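Local coordinates for KaiC domain-containing protein (Pyrococcus horikoshii, PDB 2ZTS), which probably binds ATP as a KaiC-like member of the P-loop NTPases, and forms a six-chain assembly holding ADP and magnesium, at residues Pro17-Leu22 with Thr44-Gln49; Val33-Thr36 with Gly42-Thr45; Ala48-Lys53 with Gly172-Leu177. All blocks are in the same frame, centred on the assembly; numbering follows the deposited sequence.

Contact 1: Pro17-Leu22 with Thr44-Gln49. With MG (magnesium ion), chain I; ADP (adenosine-5'-diphosphate), chain H.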
loop_
_atom_site.group_PDB
_atom_site.type_symbol
_atom_site.label_atom_id
_atom_site.label_comp_id
_atom_site.label_asym_id
_atom_site.label_seq_id
_atom_site.Cartn_x
_atom_site.Cartn_y
_atom_site.Cartn_z
ATOM N N PRO C 17 -13.770 35.520 10.529
ATOM C CA PRO C 17 -15.145 35.903 10.194
ATOM C C PRO C 17 -15.807 34.760 9.507
ATOM O O PRO C 17 -15.178 34.084 8.683
ATOM C CB PRO C 17 -14.974 37.115 9.284
ATOM C CG PRO C 17 -13.600 37.683 9.659
ATOM C CD PRO C 17 -12.779 36.510 10.033
ATOM N N GLY C 18 -17.048 34.498 9.896
ATOM C CA GLY C 18 -17.810 33.421 9.311
ATOM C C GLY C 18 -17.692 32.079 10.002
ATOM O O GLY C 18 -18.516 31.196 9.750
ATOM N N PHE C 19 -16.731 31.935 10.910
ATOM C CA PHE C 19 -16.405 30.651 11.504
ATOM C C PHE C 19 -17.090 30.337 12.815
ATOM O O PHE C 19 -17.474 29.194 13.051
ATOM C CB PHE C 19 -14.882 30.551 11.720
ATOM C CG PHE C 19 -14.429 29.187 12.027
ATOM C CD1 PHE C 19 -14.472 28.198 11.035
ATOM C CD2 PHE C 19 -13.962 28.858 13.287
ATOM C CE1 PHE C 19 -14.101 26.927 11.305
ATOM C CE2 PHE C 19 -13.542 27.585 13.555
ATOM C CZ PHE C 19 -13.605 26.606 12.561
ATOM N N ASP C 20 -17.195 31.317 13.704
ATOM C CA ASP C 20 -17.746 31.050 15.038
ATOM C C ASP C 20 -19.149 30.507 14.952
ATOM O O ASP C 20 -19.515 29.658 15.729
ATOM C CB ASP C 20 -17.719 32.292 15.938
ATOM C CG ASP C 20 -16.316 32.721 16.281
ATOM O OD1 ASP C 20 -15.385 31.889 16.171
ATOM O OD2 ASP C 20 -16.056 33.894 16.651
ATOM N N GLU C 21 -19.919 30.978 13.987
ATOM C CA GLU C 21 -21.285 30.473 13.762
ATOM C C GLU C 21 -21.368 28.969 13.474
ATOM O O GLU C 21 -22.439 28.407 13.551
ATOM C CB GLU C 21 -22.036 31.266 12.632
ATOM C CG GLU C 21 -21.229 31.761 11.440
ATOM C CD GLU C 21 -20.870 33.284 11.455
ATOM O OE1 GLU C 21 -19.798 33.664 12.021
ATOM O OE2 GLU C 21 -21.607 34.101 10.846
ATOM N N LEU C 22 -20.253 28.333 13.114
ATOM C CA LEU C 22 -20.214 26.894 12.864
ATOM C C LEU C 22 -20.038 26.095 14.147
ATOM O O LEU C 22 -20.270 24.895 14.143
ATOM C CB LEU C 22 -19.096 26.537 11.844
ATOM C CG LEU C 22 -19.076 27.328 10.527
ATOM C CD1 LEU C 22 -18.029 26.886 9.572
ATOM C CD2 LEU C 22 -20.411 27.279 9.868
ATOM N N THR C 44 -1.184 27.527 8.641
ATOM C CA THR C 44 -0.417 28.576 9.281
ATOM C C THR C 44 -1.166 29.901 9.447
ATOM O O THR C 44 -1.151 30.495 10.520
ATOM C CB THR C 44 0.887 28.727 8.532
ATOM O OG1 THR C 44 1.689 27.612 8.854
ATOM C CG2 THR C 44 1.745 29.916 9.025
ATOM N N THR C 45 -1.831 30.316 8.397
ATOM C CA THR C 45 -2.624 31.510 8.314
ATOM C C THR C 45 -3.769 31.551 9.321
ATOM O O THR C 45 -3.925 32.505 10.072
ATOM C CB THR C 45 -3.142 31.640 6.865
ATOM O OG1 THR C 45 -1.997 31.871 6.035
ATOM C CG2 THR C 45 -3.972 32.888 6.662
ATOM N N PHE C 46 -4.556 30.497 9.315
ATOM C CA PHE C 46 -5.671 30.271 10.227
ATOM C C PHE C 46 -5.170 30.279 11.705
ATOM O O PHE C 46 -5.720 30.982 12.538
ATOM C CB PHE C 46 -6.248 28.933 9.852
ATOM C CG PHE C 46 -7.494 28.586 10.537
ATOM C CD1 PHE C 46 -8.671 28.557 9.848
ATOM C CD2 PHE C 46 -7.485 28.282 11.898
ATOM C CE1 PHE C 46 -9.835 28.227 10.497
ATOM C CE2 PHE C 46 -8.665 27.946 12.564
ATOM C CZ PHE C 46 -9.828 27.905 11.880
ATOM N N ALA C 47 -4.080 29.570 12.000
ATOM C CA ALA C 47 -3.450 29.586 13.344
ATOM C C ALA C 47 -2.909 30.960 13.773
ATOM O O ALA C 47 -3.052 31.354 14.959
ATOM C CB ALA C 47 -2.365 28.595 13.431
ATOM N N ALA C 48 -2.379 31.718 12.818
ATOM C CA ALA C 48 -1.838 33.021 13.104
ATOM C C ALA C 48 -2.979 33.996 13.371
ATOM O O ALA C 48 -2.872 34.830 14.272
ATOM C CB ALA C 48 -0.986 33.494 12.010
ATOM N N GLN C 49 -4.044 33.882 12.584
ATOM C CA GLN C 49 -5.200 34.725 12.727
ATOM C C GLN C 49 -5.821 34.560 14.115
ATOM O O GLN C 49 -6.207 35.549 14.773
ATOM C CB GLN C 49 -6.226 34.402 11.628
ATOM C CG GLN C 49 -7.184 35.533 11.283
ATOM C CD GLN C 49 -7.860 35.316 9.932
ATOM O OE1 GLN C 49 -7.241 34.763 9.033
ATOM N NE2 GLN C 49 -9.139 35.701 9.806
HETATM MG MG MG I . 2.312 26.180 7.268
HETATM P PB ADP H . -0.145 25.820 4.996
HETATM O O1B ADP H . -1.369 25.014 5.080
HETATM O O2B ADP H . 0.932 25.171 4.117
HETATM O O3B ADP H . 0.452 26.184 6.403
HETATM P PA ADP H . -0.443 28.698 4.543
HETATM O O1A ADP H . -1.257 29.221 5.747
HETATM O O2A ADP H . 1.037 28.981 4.652
HETATM O O3A ADP H . -0.728 27.129 4.225
HETATM O "O5'" ADP H . -1.139 29.354 3.274
HETATM C "C5'" ADP H . -0.465 30.200 2.400
HETATM C "C4'" ADP H . -1.352 30.607 1.248
HETATM O "O4'" ADP H . -2.177 31.724 1.487
HETATM C "C3'" ADP H . -0.499 30.925 0.036
HETATM O "O3'" ADP H . -0.096 29.682 -0.540
HETATM C "C2'" ADP H . -1.421 31.822 -0.766
HETATM O "O2'" ADP H . -2.292 31.098 -1.562
HETATM C "C1'" ADP H . -2.264 32.526 0.304
HETATM N N9 ADP H . -1.742 33.850 0.678
HETATM C C8 ADP H . -0.558 34.118 1.355
HETATM N N7 ADP H . -0.454 35.450 1.545
HETATM C C5 ADP H . -1.531 36.037 0.951
HETATM C C6 ADP H . -1.942 37.361 0.832
HETATM N N6 ADP H . -1.379 38.326 1.574
HETATM N N1 ADP H . -3.148 37.634 0.182
HETATM C C2 ADP H . -3.924 36.610 -0.336
HETATM N N3 ADP H . -3.515 35.278 -0.205
HETATM C C4 ADP H . -2.349 35.023 0.421
HETATM O O HOH W 1 2.785 27.852 6.094
HETATM O O HOH W 2 2.738 24.537 6.054
HETATM O O HOH W 3 4.226 26.272 7.936
HETATM O O HOH W 4 1.817 24.725 8.679
#
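Phe-46 points the rim of its ring at the flat of the Phe-19 ring, a T-shaped (edge-to-face) pair with the planes at 89° and the centroids 5.5 Å apart. The touching atom is CZ of Phe-46, 4.1 Å from CZ of Phe-19; it stands over the outer part of that ring rather than its middle. Both residues hold CG anti to the backbone N (chi1 -167° in Phe-19, -172° in Phe-46), which sends one ring out from the loop and the other off helix 43-58 until they meet at right angles.

One turn further along the helix, the extended side chain of Gln-49 brings NE2 to 3.7 Å from Pro-17 CD. This is only a touch; the amide's polar partners lie beyond it, OE1 accepting from Ile-242 N and NE2 making a weak bond to Gly-15 O.

The helix start faces away from this loop and belongs to the nucleotide. Thr-44 OG1 binds magnesium at 2.2 Å, in a shell completed by O3B of ADP and four waters, and is also hydrogen-bonded to Asp-142 OD1. Thr-45 grips ADP O1A twice, from N at 2.9 Å and from OG1 at 2.8 Å, since OG1 lies beside its own N.

One helix therefore works in two chemistries: its first turn offers N-H and hydroxyl groups to phosphate and metal, while its meeting with the loop is mainly aromatic packing, the C-H rim of Phe-46 against the pi face of Phe-19, with no hydrogen bond across the contact.

Contact 2: Val33-Thr36 with Gly42-Thr45; sequences VLLT and GKTT. With MG (magnesium ion), chain I; ADP (adenosine-5'-diphosphate), chain H.
Leu-35 and Lys-43 meet without any aromatic ring, and the flat groups here are peptide units. The lysine's CD lies to one side of the plane of the peptide joining Leu-35 to Thr-36, out beyond its oxygen, 3.9 Å from Leu-35 O, while CD2 of Leu-35 comes to 3.5 Å from the Lys-43 carbonyl O. This is the strand-loop-helix of the P-loop (Walker A motif) in a RecA-like core: strand 32-36 runs up to the phosphates, and helix 43-58 leaves them.

Leu-35 keeps CG anti to its N (chi1 177°), which stretches the side chain from the strand to the first helical turn. No hydrogen bond joins the two segments directly; they meet through methyl and methylene carbons set against each other's carbonyl oxygens.

The loop between the two segments grips the ADP. Gly-42, the N-cap residue, has a positive phi that would press a CB against the preceding carbonyl O; its bare backbone lets its N-H donate to both O1B, at 3.1 Å, and the bridging O3A of ADP. Lys-43 N adds a further bond to O1B at 3.0 Å. The lysine chain first runs along the strand end, then bends at chi3 and chi4 (-72° and -46°) and folds its ammonium back to the beta phosphate. NZ is also held by a salt bridge to Glu-180 and a hydrogen bond to Gly-37 O. A methionine in place of Lys-43 would probably leave Glu-180 without its cationic mate and the beta phosphate short of a positive charge. With its ammonium present, three N-H groups converge on a single ADP oxygen, O1B, the shortest of these bonds being from Lys-43 NZ at 2.8 Å.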
loop_
_atom_site.group_PDB
_atom_site.type_symbol
_atom_site.label_atom_id
_atom_site.label_comp_id
_atom_site.label_asym_id
_atom_site.label_seq_id
_atom_site.Cartn_x
_atom_site.Cartn_y
_atom_site.Cartn_z
ATOM N N VAL C 33 -7.375 21.724 19.652
ATOM C CA VAL C 33 -7.946 21.560 18.305
ATOM C C VAL C 33 -6.832 21.217 17.340
ATOM O O VAL C 33 -5.831 21.929 17.291
ATOM C CB VAL C 33 -8.582 22.835 17.836
ATOM C CG1 VAL C 33 -9.247 22.684 16.462
ATOM C CG2 VAL C 33 -9.657 23.301 18.885
ATOM N N LEU C 34 -7.016 20.123 16.604
ATOM C CA LEU C 34 -6.147 19.683 15.546
ATOM C C LEU C 34 -6.662 20.316 14.288
ATOM O O LEU C 34 -7.798 20.090 13.858
ATOM C CB LEU C 34 -6.157 18.156 15.410
ATOM C CG LEU C 34 -5.097 17.641 14.426
ATOM C CD1 LEU C 34 -3.658 17.839 14.934
ATOM C CD2 LEU C 34 -5.324 16.205 14.059
ATOM N N LEU C 35 -5.826 21.179 13.726
ATOM C CA LEU C 35 -6.048 21.794 12.445
ATOM C C LEU C 35 -5.174 21.012 11.399
ATOM O O LEU C 35 -3.912 21.014 11.470
ATOM C CB LEU C 35 -5.676 23.255 12.547
ATOM C CG LEU C 35 -5.794 23.983 11.221
ATOM C CD1 LEU C 35 -7.261 24.044 10.742
ATOM C CD2 LEU C 35 -5.219 25.343 11.308
ATOM N N THR C 36 -5.845 20.338 10.458
ATOM C CA THR C 36 -5.186 19.434 9.497
ATOM C C THR C 36 -5.581 19.764 8.060
ATOM O O THR C 36 -6.616 20.341 7.815
ATOM C CB THR C 36 -5.463 17.956 9.880
ATOM O OG1 THR C 36 -4.752 17.057 9.003
ATOM C CG2 THR C 36 -6.952 17.558 9.775
ATOM N N GLY C 42 -3.888 26.586 4.218
ATOM C CA GLY C 42 -4.161 27.764 5.031
ATOM C C GLY C 42 -3.929 27.527 6.490
ATOM O O GLY C 42 -4.308 28.366 7.297
ATOM N N LYS C 43 -3.258 26.443 6.841
ATOM C CA LYS C 43 -3.079 26.093 8.260
ATOM C C LYS C 43 -2.385 27.162 9.076
ATOM O O LYS C 43 -2.868 27.583 10.130
ATOM C CB LYS C 43 -2.275 24.809 8.409
ATOM C CG LYS C 43 -2.964 23.566 7.858
ATOM C CD LYS C 43 -2.218 22.369 8.191
ATOM C CE LYS C 43 -0.901 22.199 7.423
ATOM N NZ LYS C 43 -0.892 22.417 5.997
ATOM N N THR C 44 -1.184 27.527 8.641
ATOM C CA THR C 44 -0.417 28.576 9.281
ATOM C C THR C 44 -1.166 29.901 9.447
ATOM O O THR C 44 -1.151 30.495 10.520
ATOM C CB THR C 44 0.887 28.727 8.532
ATOM O OG1 THR C 44 1.689 27.612 8.854
ATOM C CG2 THR C 44 1.745 29.916 9.025
ATOM N N THR C 45 -1.831 30.316 8.397
ATOM C CA THR C 45 -2.624 31.510 8.314
ATOM C C THR C 45 -3.769 31.551 9.321
ATOM O O THR C 45 -3.925 32.505 10.072
ATOM C CB THR C 45 -3.142 31.640 6.865
ATOM O OG1 THR C 45 -1.997 31.871 6.035
ATOM C CG2 THR C 45 -3.972 32.888 6.662
HETATM MG MG MG I . 2.312 26.180 7.268
HETATM P PB ADP H . -0.145 25.820 4.996
HETATM O O1B ADP H . -1.369 25.014 5.080
HETATM O O2B ADP H . 0.932 25.171 4.117
HETATM O O3B ADP H . 0.452 26.184 6.403
HETATM P PA ADP H . -0.443 28.698 4.543
HETATM O O1A ADP H . -1.257 29.221 5.747
HETATM O O2A ADP H . 1.037 28.981 4.652
HETATM O O3A ADP H . -0.728 27.129 4.225
HETATM O "O5'" ADP H . -1.139 29.354 3.274
HETATM C "C5'" ADP H . -0.465 30.200 2.400
HETATM C "C4'" ADP H . -1.352 30.607 1.248
HETATM O "O4'" ADP H . -2.177 31.724 1.487
HETATM C "C3'" ADP H . -0.499 30.925 0.036
HETATM O "O3'" ADP H . -0.096 29.682 -0.540
HETATM C "C2'" ADP H . -1.421 31.822 -0.766
HETATM O "O2'" ADP H . -2.292 31.098 -1.562
HETATM C "C1'" ADP H . -2.264 32.526 0.304
HETATM N N9 ADP H . -1.742 33.850 0.678
HETATM C C8 ADP H . -0.558 34.118 1.355
HETATM N N7 ADP H . -0.454 35.450 1.545
HETATM C C5 ADP H . -1.531 36.037 0.951
HETATM C C6 ADP H . -1.942 37.361 0.832
HETATM N N6 ADP H . -1.379 38.326 1.574
HETATM N N1 ADP H . -3.148 37.634 0.182
HETATM C C2 ADP H . -3.924 36.610 -0.336
HETATM N N3 ADP H . -3.515 35.278 -0.205
HETATM C C4 ADP H . -2.349 35.023 0.421
HETATM O O HOH W 1 2.785 27.852 6.094
HETATM O O HOH W 2 2.738 24.537 6.054
HETATM O O HOH W 3 4.226 26.272 7.936
HETATM O O HOH W 4 1.817 24.725 8.679
#

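Contact 3: Ala48-Lys53 with Gly172-Leu177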
loop_
_atom_site.group_PDB
_atom_site.type_symbol
_atom_site.label_atom_id
_atom_site.label_comp_id
_atom_site.label_asym_id
_atom_site.label_seq_id
_atom_site.Cartn_x
_atom_site.Cartn_y
_atom_site.Cartn_z
ATOM N N ALA C 48 -2.379 31.718 12.818
ATOM C CA ALA C 48 -1.838 33.021 13.104
ATOM C C ALA C 48 -2.979 33.996 13.371
ATOM O O ALA C 48 -2.872 34.830 14.272
ATOM C CB ALA C 48 -0.986 33.494 12.010
ATOM N N GLN C 49 -4.044 33.882 12.584
ATOM C CA GLN C 49 -5.200 34.725 12.727
ATOM C C GLN C 49 -5.821 34.560 14.115
ATOM O O GLN C 49 -6.207 35.549 14.773
ATOM C CB GLN C 49 -6.226 34.402 11.628
ATOM C CG GLN C 49 -7.184 35.533 11.283
ATOM C CD GLN C 49 -7.860 35.316 9.932
ATOM O OE1 GLN C 49 -7.241 34.763 9.033
ATOM N NE2 GLN C 49 -9.139 35.701 9.806
ATOM N N PHE C 50 -5.881 33.311 14.573
ATOM C CA PHE C 50 -6.402 32.972 15.888
ATOM C C PHE C 50 -5.609 33.704 16.959
ATOM O O PHE C 50 -6.209 34.232 17.886
ATOM C CB PHE C 50 -6.349 31.442 16.088
ATOM C CG PHE C 50 -6.612 30.934 17.510
ATOM C CD1 PHE C 50 -7.889 30.946 18.061
ATOM C CD2 PHE C 50 -5.645 30.273 18.201
ATOM C CE1 PHE C 50 -8.143 30.401 19.297
ATOM C CE2 PHE C 50 -5.910 29.699 19.470
ATOM C CZ PHE C 50 -7.153 29.763 19.993
ATOM N N ILE C 51 -4.279 33.665 16.895
ATOM C CA ILE C 51 -3.453 34.298 17.918
ATOM C C ILE C 51 -3.516 35.815 17.781
ATOM O O ILE C 51 -3.737 36.528 18.760
ATOM C CB ILE C 51 -1.983 33.872 17.830
ATOM C CG1 ILE C 51 -1.808 32.384 18.120
ATOM C CG2 ILE C 51 -1.112 34.648 18.838
ATOM C CD1 ILE C 51 -2.262 31.945 19.473
ATOM N N TYR C 52 -3.356 36.290 16.550
ATOM C CA TYR C 52 -3.307 37.713 16.294
ATOM C C TYR C 52 -4.624 38.409 16.600
ATOM O O TYR C 52 -4.622 39.468 17.226
ATOM C CB TYR C 52 -2.958 38.017 14.872
ATOM C CG TYR C 52 -2.784 39.494 14.638
ATOM C CD1 TYR C 52 -1.657 40.133 15.090
ATOM C CD2 TYR C 52 -3.752 40.248 13.982
ATOM C CE1 TYR C 52 -1.486 41.535 14.914
ATOM C CE2 TYR C 52 -3.583 41.662 13.786
ATOM C CZ TYR C 52 -2.447 42.284 14.255
ATOM O OH TYR C 52 -2.213 43.659 14.096
ATOM N N LYS C 53 -5.723 37.840 16.123
ATOM C CA LYS C 53 -7.035 38.375 16.422
ATOM C C LYS C 53 -7.402 38.164 17.898
ATOM O O LYS C 53 -8.069 38.991 18.505
ATOM C CB LYS C 53 -8.124 37.776 15.538
ATOM C CG LYS C 53 -8.052 38.200 14.102
ATOM C CD LYS C 53 -8.095 39.726 13.969
ATOM C CE LYS C 53 -8.503 40.210 12.598
ATOM N NZ LYS C 53 -8.242 41.667 12.476
ATOM N N GLY C 172 -4.252 24.160 30.574
ATOM C CA GLY C 172 -5.622 24.558 30.329
ATOM C C GLY C 172 -5.839 25.730 29.387
ATOM O O GLY C 172 -6.820 26.441 29.571
ATOM N N VAL C 173 -4.963 25.959 28.387
ATOM C CA VAL C 173 -5.213 27.037 27.396
ATOM C C VAL C 173 -5.980 26.500 26.179
ATOM O O VAL C 173 -6.248 25.350 26.076
ATOM C CB VAL C 173 -3.945 27.827 26.978
ATOM C CG1 VAL C 173 -3.368 28.544 28.206
ATOM C CG2 VAL C 173 -2.853 26.937 26.325
ATOM N N THR C 174 -6.451 27.376 25.324
ATOM C CA THR C 174 -7.178 26.919 24.162
ATOM C C THR C 174 -6.145 26.889 23.074
ATOM O O THR C 174 -5.558 27.910 22.791
ATOM C CB THR C 174 -8.253 27.907 23.805
ATOM O OG1 THR C 174 -9.221 28.024 24.865
ATOM C CG2 THR C 174 -9.016 27.423 22.539
ATOM N N THR C 175 -5.918 25.714 22.499
ATOM C CA THR C 175 -4.786 25.432 21.639
ATOM C C THR C 175 -5.181 24.942 20.252
ATOM O O THR C 175 -6.085 24.092 20.164
ATOM C CB THR C 175 -3.984 24.322 22.305
ATOM O OG1 THR C 175 -3.584 24.769 23.611
ATOM C CG2 THR C 175 -2.634 24.015 21.540
ATOM N N ILE C 176 -4.507 25.452 19.194
ATOM C CA ILE C 176 -4.480 24.821 17.857
ATOM C C ILE C 176 -3.099 24.167 17.593
ATOM O O ILE C 176 -2.039 24.791 17.752
ATOM C CB ILE C 176 -4.810 25.824 16.759
ATOM C CG1 ILE C 176 -6.244 26.305 16.924
ATOM C CG2 ILE C 176 -4.593 25.215 15.332
ATOM C CD1 ILE C 176 -6.602 27.558 16.092
ATOM N N LEU C 177 -3.124 22.899 17.218
ATOM C CA LEU C 177 -1.965 22.145 16.748
ATOM C C LEU C 177 -2.207 21.870 15.296
ATOM O O LEU C 177 -3.322 21.484 14.907
ATOM C CB LEU C 177 -1.849 20.773 17.447
ATOM C CG LEU C 177 -1.952 20.746 18.976
ATOM C CD1 LEU C 177 -2.070 19.345 19.502
ATOM C CD2 LEU C 177 -0.718 21.416 19.559
#
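Phe-50 drops from helix 43-58 onto strand 174-179, and its ring is met in two different ways. Over one face lies the terminal methyl of Ile-176: CD1 is 3.9 Å from the ring centroid and 24° off the normal, a CH-pi contact displaced toward the CD2 side, where the gap to Phe-50 CD2 is 3.6 Å. At the rim, in the ring plane, lies the backbone carbonyl of Thr-174, whose O is 3.7 Å from Phe-50 CZ and 3.8 Å from Phe-50 CE2. The weakly positive ring hydrogens there would suit the oxygen's partial negative charge.

The torsions account for this fit. Phe-50 carries CG opposite its N, with chi1 169°, which carries the ring away from the helix toward the strand. Ile-176 is stretched to its full length, CG1 opposite the carbonyl carbon and chi2 at 166°, so that the last methyl rather than the CG2 branch reaches the aromatic face. In Thr-174 it is CG2 that turns to the ring, 3.9 Å from Phe-50 CZ, while OG1 is hydrogen-bonded to Gly-30 N. The hydroxyl of this buried threonine is thus satisfied elsewhere, and the phenylalanine sees its methyl.

Thr-174 and Ile-176 point toward helix 43-58 and Thr-175 away from it, as expected two residues apart on a strand. Around them, strand 174-179 runs between 138-142 and 32-36. Ile-51 of the same helix packs on Arg-138 and Val-140 of the first neighbour, Ile-176 touches Leu-35 of the second, and Val-12 of the short strand 11-12 covers both Phe-50 and Thr-174.

All three contacts share helix 43-58, their centres 9 to 10 Å apart. Along the chain the loop 17-22 comes first, then strand 32-36, the helix, and much later strand 174-179. Contacts 2 and 3 reach neighbouring parallel strands of the central sheet, paired through Val-33 N and Thr-175 O at 2.7 Å. Phe-46 of contact 1 joins the set, touching Leu-35 of contact 2 and Ile-176 of contact 3. The helix thus has its nucleotide-binding start in contacts 1 and 2 and its next turns on the sheet in contact 3. Lys-222 and Met-223 of a second subunit also bind the ADP, placing the site at a subunit interface.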